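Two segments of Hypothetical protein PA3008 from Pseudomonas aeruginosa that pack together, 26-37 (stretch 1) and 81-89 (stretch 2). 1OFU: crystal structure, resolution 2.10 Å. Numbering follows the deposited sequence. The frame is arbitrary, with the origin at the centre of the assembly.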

# COMPACT_ATOMS: atom_id res chain seq x y z
N GLU D 26 -1.46 -4.48 -1.63
CA GLU D 26 -0.94 -4.98 -0.36
C GLU D 26 -1.15 -6.49 -0.25
O GLU D 26 -0.23 -7.24 0.08
CB GLU D 26 -1.65 -4.26 0.80
CG GLU D 26 -1.27 -4.75 2.19
CD GLU D 26 0.00 -4.10 2.72
OE1 GLU D 26 0.46 -4.50 3.81
OE2 GLU D 26 0.53 -3.18 2.05
N LEU D 27 -2.37 -6.93 -0.52
CA LEU D 27 -2.68 -8.35 -0.45
C LEU D 27 -1.78 -9.18 -1.37
O LEU D 27 -1.33 -10.27 -1.01
CB LEU D 27 -4.14 -8.59 -0.81
CG LEU D 27 -5.15 -8.21 0.27
CD1 LEU D 27 -6.56 -8.43 -0.25
CD2 LEU D 27 -4.90 -9.05 1.52
N SER D 28 -1.52 -8.67 -2.57
CA SER D 28 -0.69 -9.41 -3.52
C SER D 28 0.73 -9.63 -3.01
O SER D 28 1.45 -10.48 -3.52
CB SER D 28 -0.65 -8.69 -4.87
OG SER D 28 0.16 -7.53 -4.82
N GLU D 29 1.13 -8.87 -1.99
CA GLU D 29 2.48 -8.99 -1.44
C GLU D 29 2.54 -9.73 -0.09
O GLU D 29 3.59 -9.75 0.55
CB GLU D 29 3.10 -7.60 -1.25
CG GLU D 29 3.21 -6.75 -2.52
CD GLU D 29 4.29 -7.24 -3.48
OE1 GLU D 29 5.07 -8.14 -3.11
OE2 GLU D 29 4.36 -6.70 -4.61
N GLU D 30 1.42 -10.33 0.33
CA GLU D 30 1.38 -11.03 1.61
C GLU D 30 2.55 -11.96 1.90
O GLU D 30 3.01 -12.71 1.04
CB GLU D 30 0.07 -11.82 1.73
CG GLU D 30 -1.06 -11.02 2.35
CD GLU D 30 -0.77 -10.63 3.79
OE1 GLU D 30 -1.54 -9.83 4.36
OE2 GLU D 30 0.23 -11.12 4.35
N GLN D 31 3.03 -11.92 3.14
CA GLN D 31 4.15 -12.75 3.55
C GLN D 31 3.82 -14.24 3.41
O GLN D 31 4.70 -15.04 3.10
CB GLN D 31 4.57 -12.41 4.98
CG GLN D 31 5.08 -10.97 5.12
CD GLN D 31 5.53 -10.63 6.53
OE1 GLN D 31 4.75 -10.68 7.48
NE2 GLN D 31 6.81 -10.27 6.66
N ASP D 32 2.57 -14.61 3.65
CA ASP D 32 2.16 -16.01 3.53
C ASP D 32 2.39 -16.45 2.08
O ASP D 32 1.72 -15.97 1.16
CB ASP D 32 0.67 -16.16 3.89
CG ASP D 32 0.17 -17.58 3.71
OD1 ASP D 32 -0.98 -17.87 4.12
OD2 ASP D 32 0.92 -18.42 3.16
N ALA D 33 3.34 -17.36 1.89
CA ALA D 33 3.72 -17.86 0.56
C ALA D 33 2.62 -18.61 -0.19
O ALA D 33 2.78 -19.78 -0.55
CB ALA D 33 4.97 -18.73 0.68
N ARG D 34 1.51 -17.93 -0.44
CA ARG D 34 0.40 -18.53 -1.17
C ARG D 34 -0.17 -17.50 -2.14
O ARG D 34 0.28 -16.35 -2.17
CB ARG D 34 -0.68 -19.00 -0.20
CG ARG D 34 -0.32 -20.28 0.53
CD ARG D 34 -1.51 -20.82 1.30
NE ARG D 34 -1.83 -19.99 2.46
CZ ARG D 34 -2.87 -20.20 3.26
NH1 ARG D 34 -3.09 -19.41 4.30
NH2 ARG D 34 -3.70 -21.21 3.03
N TRP D 35 -1.15 -17.92 -2.92
CA TRP D 35 -1.76 -17.04 -3.90
C TRP D 35 -2.76 -16.06 -3.32
O TRP D 35 -3.31 -16.25 -2.23
CB TRP D 35 -2.56 -17.82 -4.94
CG TRP D 35 -1.84 -18.79 -5.82
CD1 TRP D 35 -1.98 -20.15 -5.82
CD2 TRP D 35 -0.98 -18.47 -6.91
NE1 TRP D 35 -1.27 -20.70 -6.86
CE2 TRP D 35 -0.64 -19.69 -7.55
CE3 TRP D 35 -0.46 -17.28 -7.43
CZ2 TRP D 35 0.19 -19.75 -8.67
CZ3 TRP D 35 0.37 -17.34 -8.55
CH2 TRP D 35 0.68 -18.56 -9.16
N LEU D 36 -3.00 -15.01 -4.09
CA LEU D 36 -4.03 -14.04 -3.82
C LEU D 36 -4.95 -14.47 -4.95
O LEU D 36 -4.59 -14.36 -6.13
CB LEU D 36 -3.55 -12.60 -4.07
CG LEU D 36 -4.74 -11.63 -4.21
CD1 LEU D 36 -5.63 -11.74 -2.98
CD2 LEU D 36 -4.26 -10.21 -4.40
N THR D 37 -6.12 -15.00 -4.63
CA THR D 37 -7.02 -15.42 -5.69
C THR D 37 -8.23 -14.51 -5.76
O THR D 37 -8.92 -14.28 -4.77
CB THR D 37 -7.49 -16.87 -5.48
OG1 THR D 37 -6.36 -17.74 -5.55
CG2 THR D 37 -8.50 -17.27 -6.55
N LEU D 81 -9.52 -25.53 -0.77
CA LEU D 81 -8.26 -26.12 -1.22
C LEU D 81 -7.06 -25.58 -0.46
O LEU D 81 -5.98 -26.19 -0.48
CB LEU D 81 -8.08 -25.90 -2.72
CG LEU D 81 -8.82 -26.83 -3.69
CD1 LEU D 81 -10.20 -27.17 -3.19
CD2 LEU D 81 -8.89 -26.15 -5.05
N GLY D 82 -7.24 -24.43 0.17
CA GLY D 82 -6.17 -23.83 0.95
C GLY D 82 -4.90 -23.44 0.23
O GLY D 82 -3.82 -23.41 0.83
N ARG D 83 -5.00 -23.12 -1.05
CA ARG D 83 -3.81 -22.73 -1.80
C ARG D 83 -3.65 -21.21 -1.88
O ARG D 83 -2.64 -20.71 -2.38
CB ARG D 83 -3.87 -23.32 -3.21
CG ARG D 83 -2.51 -23.78 -3.69
CD ARG D 83 -2.43 -25.29 -3.85
NE ARG D 83 -3.30 -26.02 -2.94
CZ ARG D 83 -3.36 -27.35 -2.88
NH1 ARG D 83 -2.60 -28.09 -3.67
NH2 ARG D 83 -4.21 -27.95 -2.04
N SER D 84 -4.63 -20.48 -1.37
CA SER D 84 -4.60 -19.02 -1.38
C SER D 84 -4.68 -18.47 0.04
O SER D 84 -5.47 -18.95 0.85
CB SER D 84 -5.77 -18.47 -2.18
OG SER D 84 -5.80 -19.00 -3.49
N HIS D 85 -3.87 -17.46 0.35
CA HIS D 85 -3.94 -16.87 1.68
C HIS D 85 -5.22 -16.05 1.74
O HIS D 85 -5.82 -15.89 2.80
CB HIS D 85 -2.72 -15.98 1.96
CG HIS D 85 -2.52 -14.88 0.96
ND1 HIS D 85 -1.39 -14.79 0.17
CD2 HIS D 85 -3.28 -13.81 0.64
CE1 HIS D 85 -1.48 -13.72 -0.60
NE2 HIS D 85 -2.62 -13.11 -0.34
N THR D 86 -5.65 -15.56 0.58
CA THR D 86 -6.88 -14.77 0.49
C THR D 86 -7.63 -15.02 -0.80
O THR D 86 -7.03 -15.01 -1.88
CB THR D 86 -6.59 -13.24 0.55
OG1 THR D 86 -5.67 -12.97 1.60
CG2 THR D 86 -7.87 -12.46 0.81
N VAL D 87 -8.93 -15.23 -0.69
CA VAL D 87 -9.77 -15.42 -1.87
C VAL D 87 -10.74 -14.25 -1.87
O VAL D 87 -11.52 -14.08 -0.94
CB VAL D 87 -10.58 -16.74 -1.81
CG1 VAL D 87 -11.52 -16.81 -3.00
CG2 VAL D 87 -9.64 -17.94 -1.83
N VAL D 88 -10.67 -13.42 -2.91
CA VAL D 88 -11.51 -12.25 -3.02
C VAL D 88 -12.70 -12.44 -3.95
O VAL D 88 -12.54 -12.70 -5.15
CB VAL D 88 -10.70 -11.03 -3.52
CG1 VAL D 88 -11.57 -9.77 -3.48
CG2 VAL D 88 -9.44 -10.85 -2.66
N SER D 89 -13.89 -12.30 -3.38
CA SER D 89 -15.13 -12.45 -4.12
C SER D 89 -15.76 -11.08 -4.33
O SER D 89 -15.44 -10.12 -3.62
CB SER D 89 -16.11 -13.31 -3.32
OG SER D 89 -15.50 -14.51 -2.89

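The two stretches join as neighbouring parallel strands with a beta bulge, and a buried histidine packs against the loop that leads into the first strand. Together they bury 701 Å² of surface.

Trp35 N donates to Arg83 O at 3.2 Å, and His85 N donates to Trp35 O at 2.9 Å. Further along, Thr37 N donates to Thr86 O at 2.9 Å, and Val88 N donates to Thr37 O at 2.7 Å. The two strand axes lie 14° apart. Trp35 pairs with Ser84, but Leu36 pairs with Thr86, so the register slips by one residue. His85 is the extra residue, and the chain turns a corner there. Val87 CA also approaches Thr37 O at 3.2 Å in a CA-H...O contact.

His85 has the largest area covered by the other stretch. Its CA-to-CB bond points sideways, and chi1 is in the p well. Glu30 CB lies over one face of the His85 ring, 3.6 Å from the ring centroid, in a CH-pi contact. Trp35 O lies over the opposite face. His85 ND1 makes a weak hydrogen bond to Asp32 O at 3.5 Å. At the other ring nitrogen, His85 NE2 is 3.2 Å from Leu27 O. A flat ring with polar edge atoms suits this place, where both carbon and backbone oxygen surround it.

Arg34 reaches across to the turn before the second strand. Arg34 NH2 donates to Gly82 O at 3.1 Å, near the guanidinium plane. Ser84 O and His85 CA lie over one face of the group. Asp32 steadies the side chain from within its own stretch, with a salt bridge from Arg34 NH1 to Asp32 OD1 at 2.6 Å. Gly82 follows a helix and has positive phi, a conformation that favours glycine.

Trp35, Thr37, Ser84 and Val87 point to one face of the sheet. There Thr37 OG1 and Ser84 OG form a very short hydrogen bond of 2.5 Å, in which either could be the donor. Small hydroxyl side chains suit this buried spot because each gives the other a polar partner.

Leu36 and Thr86 point to the other face. Leu36 CD1 lies 4.0 Å from Thr86 CB and 3.9 Å from Val88 CG2. Leu27, from the helix, adds to this apolar packing, with Leu27 CD1 4.5 Å from Val88 CG2. The side chains of Leu27, Leu36 and Val88 are apolar and suit this buried setting, since they need no polar partners.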